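Long-range contact in PrgB (Enterococcus faecalis, PDB 6EVU), which promotes cell aggregation, biofilm formation and conjugation through DNA binding and compaction, probably by its adhesin domain: residues 51-59 against 70-78. Numbering follows the deposited sequence.
Sequences FIKATDFNK and TKLRKDMGG. With PO4 (phosphate ion), chain B.
K74 reaches from the loop after helix 68-72 across to the carbonyls of F57 and K59, and its ammonium ties the two segments together. CB points toward segment 51-59. CD approaches the carbonyl of K59. CE lies against that oxygen and against D56 O, with K74 CE to D56 O at 3.5 Å. A bend at the last torsion (chi4 -78°) turns NZ onto three backbone carbonyls. K74 NZ donates to F57 O at 2.8 Å, from above the carbonyl plane, and to K59 O at 2.9 Å. Its third bond, K74 NZ to K71 O at 2.7 Å, lies in the carbonyl plane on a lone pair.

K71 runs extended beside this grip. Its CB sits over a face of the F57 ring, a CH-pi contact 4.1 Å from the ring centroid. K71 NZ donates a hydrogen bond to N58 OD1 at 2.8 Å, well above the amide plane. L72 CD2 meets the same ring at its edge, near CE1, and V148 of strand 145-150 also touches F57. On the other flank M76 curls so that CE packs on D56 CB at 3.6 Å and on I52 CG2. M76 also touches L103 of strand 99-104 and N146 of strand 145-150, in one sheet.

The contact thus joins two short helices at the edge of the adhesin domain. Three carbonyls around one lysine would be expected to stabilise its positive charge, and the ammonium in turn holds residues 57-59 to the last turn of helix 68-72.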
ATOM      1  N   PHE A  51      14.897  14.897   1.191  1.00 34.64           N
ATOM      2  CA  PHE A  51      13.950  15.274   0.135  1.00 31.66           C
ATOM      3  C   PHE A  51      14.597  15.133  -1.228  1.00 35.27           C
ATOM      4  O   PHE A  51      15.802  15.372  -1.379  1.00 31.67           O
ATOM      5  CB  PHE A  51      13.456  16.716   0.299  1.00 28.00           C
ATOM      6  CG  PHE A  51      12.617  16.913   1.524  1.00 30.55           C
ATOM      7  CD1 PHE A  51      13.196  17.421   2.686  1.00 36.14           C
ATOM      8  CD2 PHE A  51      11.271  16.532   1.546  1.00 30.98           C
ATOM      9  CE1 PHE A  51      12.445  17.577   3.827  1.00 37.40           C
ATOM     10  CE2 PHE A  51      10.500  16.704   2.703  1.00 35.77           C
ATOM     11  CZ  PHE A  51      11.081  17.211   3.835  1.00 38.22           C
ATOM     12  N   ILE A  52      13.807  14.703  -2.218  1.00 29.27           N
ATOM     13  CA  ILE A  52      14.225  14.649  -3.621  1.00 26.27           C
ATOM     14  C   ILE A  52      13.667  15.871  -4.324  1.00 33.57           C
ATOM     15  O   ILE A  52      12.451  16.102  -4.321  1.00 31.86           O
ATOM     16  CB  ILE A  52      13.749  13.370  -4.301  1.00 27.23           C
ATOM     17  CG1 ILE A  52      14.315  12.171  -3.535  1.00 30.41           C
ATOM     18  CG2 ILE A  52      14.145  13.375  -5.793  1.00 29.54           C
ATOM     19  CD1 ILE A  52      13.618  10.800  -3.912  1.00 28.11           C
ATOM     20  N   LYS A  53      14.544  16.670  -4.901  1.00 36.15           N
ATOM     21  CA  LYS A  53      14.079  17.786  -5.722  1.00 38.32           C
ATOM     22  C   LYS A  53      13.194  17.289  -6.864  1.00 36.69           C
ATOM     23  O   LYS A  53      13.548  16.335  -7.567  1.00 35.50           O
ATOM     24  CB  LYS A  53      15.266  18.558  -6.341  1.00 38.46           C
ATOM     25  CG  LYS A  53      16.329  18.999  -5.407  1.00 43.67           C
ATOM     26  CD  LYS A  53      17.484  19.556  -6.238  1.00 45.97           C
ATOM     27  CE  LYS A  53      17.736  20.983  -5.893  1.00 52.73           C
ATOM     28  NZ  LYS A  53      19.081  21.359  -6.413  1.00 57.52           N
ATOM     29  N   ALA A  54      12.047  17.961  -7.044  1.00 36.42           N
ATOM     30  CA  ALA A  54      11.148  17.671  -8.153  1.00 36.58           C
ATOM     31  C   ALA A  54      11.889  17.655  -9.478  1.00 42.07           C
ATOM     32  O   ALA A  54      11.621  16.800 -10.331  1.00 40.01           O
ATOM     33  CB  ALA A  54      10.010  18.706  -8.188  1.00 35.43           C
ATOM     34  N   THR A  55      12.855  18.579  -9.667  1.00 38.51           N
ATOM     35  CA  THR A  55      13.564  18.604 -10.946  1.00 40.21           C
ATOM     36  C   THR A  55      14.439  17.365 -11.145  1.00 41.12           C
ATOM     37  O   THR A  55      14.690  16.981 -12.287  1.00 45.07           O
ATOM     38  CB  THR A  55      14.380  19.890 -11.089  1.00 43.18           C
ATOM     39  OG1 THR A  55      15.313  20.015 -10.011  1.00 49.12           O
ATOM     40  CG2 THR A  55      13.438  21.058 -11.000  1.00 45.45           C
ATOM     41  N   ASP A  56      14.899  16.722 -10.055  1.00 34.30           N
ATOM     42  CA  ASP A  56      15.586  15.437 -10.174  1.00 39.44           C
ATOM     43  C   ASP A  56      14.574  14.316 -10.323  1.00 38.06           C
ATOM     44  O   ASP A  56      14.742  13.401 -11.142  1.00 36.52           O
ATOM     45  CB  ASP A  56      16.475  15.188  -8.961  1.00 34.05           C
ATOM     46  CG  ASP A  56      17.659  16.151  -8.901  1.00 43.56           C
ATOM     47  OD1 ASP A  56      18.209  16.541  -9.979  1.00 46.99           O
ATOM     48  OD2 ASP A  56      18.041  16.553  -7.773  1.00 43.59           O
ATOM     49  N   PHE A  57      13.498  14.386  -9.555  1.00 31.60           N
ATOM     50  CA  PHE A  57      12.515  13.327  -9.623  1.00 29.06           C
ATOM     51  C   PHE A  57      11.860  13.240 -10.997  1.00 31.11           C
ATOM     52  O   PHE A  57      11.510  12.148 -11.467  1.00 31.34           O
ATOM     53  CB  PHE A  57      11.454  13.547  -8.541  1.00 28.23           C
ATOM     54  CG  PHE A  57      10.345  12.550  -8.627  1.00 31.82           C
ATOM     55  CD1 PHE A  57      10.531  11.243  -8.176  1.00 32.23           C
ATOM     56  CD2 PHE A  57       9.129  12.891  -9.239  1.00 32.35           C
ATOM     57  CE1 PHE A  57       9.509  10.301  -8.318  1.00 32.90           C
ATOM     58  CE2 PHE A  57       8.108  11.940  -9.358  1.00 31.65           C
ATOM     59  CZ  PHE A  57       8.325  10.644  -8.930  1.00 31.56           C
ATOM     60  N   ASN A  58      11.646  14.381 -11.659  1.00 34.34           N
ATOM     61  CA  ASN A  58      10.875  14.361 -12.890  1.00 34.23           C
ATOM     62  C   ASN A  58      11.687  13.926 -14.110  1.00 39.19           C
ATOM     63  O   ASN A  58      11.103  13.751 -15.185  1.00 42.55           O
ATOM     64  CB  ASN A  58      10.243  15.740 -13.125  1.00 36.31           C
ATOM     65  CG  ASN A  58       9.013  15.926 -12.289  1.00 37.42           C
ATOM     66  OD1 ASN A  58       8.286  14.971 -12.042  1.00 40.85           O
ATOM     67  ND2 ASN A  58       8.765  17.150 -11.840  1.00 40.80           N
ATOM     68  N   LYS A  59      12.994  13.721 -13.977  1.00 35.76           N
ATOM     69  CA  LYS A  59      13.798  13.349 -15.130  1.00 38.93           C
ATOM     70  C   LYS A  59      13.668  11.872 -15.437  1.00 37.84           C
ATOM     71  O   LYS A  59      13.751  11.019 -14.544  1.00 34.56           O
ATOM     72  CB  LYS A  59      15.241  13.668 -14.856  1.00 38.92           C
ATOM     73  CG  LYS A  59      15.464  15.144 -14.887  1.00 43.79           C
ATOM     74  CD  LYS A  59      16.881  15.441 -14.539  1.00 53.24           C
ATOM     75  CE  LYS A  59      17.268  16.857 -14.847  1.00 51.50           C
ATOM     76  NZ  LYS A  59      18.718  16.860 -14.527  1.00 57.95           N
ATOM     77  N   THR A  70       7.270   5.229 -13.899  1.00 29.40           N
ATOM     78  CA  THR A  70       8.547   5.265 -14.596  1.00 28.31           C
ATOM     79  C   THR A  70       9.494   6.213 -13.874  1.00 30.20           C
ATOM     80  O   THR A  70      10.667   5.883 -13.686  1.00 29.68           O
ATOM     81  CB  THR A  70       8.329   5.661 -16.053  1.00 32.49           C
ATOM     82  OG1 THR A  70       7.584   4.616 -16.716  1.00 32.74           O
ATOM     83  CG2 THR A  70       9.686   5.812 -16.783  1.00 32.77           C
ATOM     84  N   LYS A  71       8.996   7.375 -13.442  1.00 28.67           N
ATOM     85  CA  LYS A  71       9.812   8.298 -12.658  1.00 30.36           C
ATOM     86  C   LYS A  71      10.325   7.662 -11.367  1.00 29.15           C
ATOM     87  O   LYS A  71      11.459   7.952 -10.932  1.00 27.57           O
ATOM     88  CB  LYS A  71       9.020   9.573 -12.351  1.00 27.23           C
ATOM     89  CG  LYS A  71       8.780  10.403 -13.619  1.00 27.69           C
ATOM     90  CD  LYS A  71       7.902  11.625 -13.285  1.00 35.64           C
ATOM     91  CE  LYS A  71       7.635  12.472 -14.547  1.00 37.45           C
ATOM     92  NZ  LYS A  71       6.869  13.700 -14.104  1.00 41.24           N
ATOM     93  N   LEU A  72       9.505   6.846 -10.733  1.00 26.38           N
ATOM     94  CA  LEU A  72       9.890   6.161  -9.515  1.00 24.96           C
ATOM     95  C   LEU A  72      10.991   5.131  -9.697  1.00 24.48           C
ATOM     96  O   LEU A  72      11.800   4.948  -8.824  1.00 25.51           O
ATOM     97  CB  LEU A  72       8.687   5.516  -8.845  1.00 23.69           C
ATOM     98  CG  LEU A  72       7.780   6.485  -8.114  1.00 24.48           C
ATOM     99  CD1 LEU A  72       6.449   5.843  -7.811  1.00 31.51           C
ATOM    100  CD2 LEU A  72       8.444   6.984  -6.849  1.00 28.24           C
ATOM    101  N   ARG A  73      10.998   4.444 -10.833  1.00 26.52           N
ATOM    102  CA  ARG A  73      11.959   3.376 -11.052  1.00 27.54           C
ATOM    103  C   ARG A  73      13.353   3.788 -11.515  1.00 26.30           C
ATOM    104  O   ARG A  73      13.798   3.440 -12.580  1.00 28.85           O
ATOM    105  CB  ARG A  73      11.376   2.336 -12.007  1.00 26.40           C
ATOM    106  CG  ARG A  73      10.169   1.610 -11.468  1.00 26.75           C
ATOM    107  CD  ARG A  73       9.757   0.459 -12.358  1.00 29.98           C
ATOM    108  NE  ARG A  73       9.584   0.932 -13.710  1.00 30.55           N
ATOM    109  CZ  ARG A  73       8.434   1.334 -14.220  1.00 31.84           C
ATOM    110  NH1 ARG A  73       7.327   1.273 -13.520  1.00 29.70           N
ATOM    111  NH2 ARG A  73       8.399   1.777 -15.446  1.00 31.35           N
ATOM    112  N   LYS A  74      14.019   4.536 -10.666  1.00 28.15           N
ATOM    113  CA  LYS A  74      15.379   4.959 -10.854  1.00 30.68           C
ATOM    114  C   LYS A  74      16.008   5.002  -9.462  1.00 27.15           C
ATOM    115  O   LYS A  74      15.324   5.145  -8.468  1.00 26.87           O
ATOM    116  CB  LYS A  74      15.502   6.270 -11.619  1.00 27.10           C
ATOM    117  CG  LYS A  74      14.883   7.490 -10.990  1.00 27.53           C
ATOM    118  CD  LYS A  74      15.243   8.736 -11.784  1.00 31.32           C
ATOM    119  CE  LYS A  74      14.386   9.929 -11.396  1.00 28.35           C
ATOM    120  NZ  LYS A  74      13.049   9.837 -12.004  1.00 29.38           N
ATOM    121  N   ASP A  75      17.315   4.857  -9.407  1.00 28.51           N
ATOM    122  CA  ASP A  75      18.013   4.826  -8.127  1.00 28.28           C
ATOM    123  C   ASP A  75      18.374   6.259  -7.771  1.00 31.74           C
ATOM    124  O   ASP A  75      19.182   6.883  -8.469  1.00 32.25           O
ATOM    125  CB  ASP A  75      19.261   3.957  -8.262  1.00 28.91           C
ATOM    126  CG  ASP A  75      19.922   3.685  -6.932  1.00 32.39           C
ATOM    127  OD1 ASP A  75      19.713   4.424  -5.974  1.00 30.58           O
ATOM    128  OD2 ASP A  75      20.645   2.682  -6.847  1.00 30.94           O
ATOM    129  N   MET A  76      17.778   6.784  -6.706  1.00 26.84           N
ATOM    130  CA  MET A  76      18.071   8.155  -6.280  1.00 27.16           C
ATOM    131  C   MET A  76      18.961   8.200  -5.046  1.00 31.98           C
ATOM    132  O   MET A  76      19.064   9.257  -4.417  1.00 36.03           O
ATOM    133  CB  MET A  76      16.774   8.911  -6.024  1.00 33.10           C
ATOM    134  CG  MET A  76      15.932   8.999  -7.266  1.00 33.92           C
ATOM    135  SD  MET A  76      16.700   9.872  -8.622  1.00 33.54           S
ATOM    136  CE  MET A  76      16.364  11.610  -8.264  1.00 33.50           C
ATOM    137  N   GLY A  77      19.555   7.072  -4.652  1.00 30.12           N
ATOM    138  CA  GLY A  77      20.515   7.104  -3.557  1.00 34.26           C
ATOM    139  C   GLY A  77      21.610   8.099  -3.886  1.00 39.43           C
ATOM    140  O   GLY A  77      22.183   8.038  -4.969  1.00 43.17           O
ATOM    141  N   GLY A  78      21.850   9.064  -3.012  1.00 40.41           N
ATOM    142  CA  GLY A  78      22.821  10.101  -3.322  1.00 44.47           C
ATOM    143  C   GLY A  78      22.336  11.170  -4.282  1.00 45.04           C
ATOM    144  O   GLY A  78      23.124  12.053  -4.652  1.00 44.67           O
TER
HETATM  145  P   PO4 B 601      12.082  -1.274 -15.669  0.61 31.48           P
HETATM  146  O1  PO4 B 601      10.794  -1.868 -16.209  0.61 29.97           O
HETATM  147  O2  PO4 B 601      12.574  -2.181 -14.542  0.61 34.64           O
HETATM  148  O3  PO4 B 601      13.121  -1.282 -16.777  0.61 37.68           O
HETATM  149  O4  PO4 B 601      11.989   0.151 -15.202  0.61 29.80           O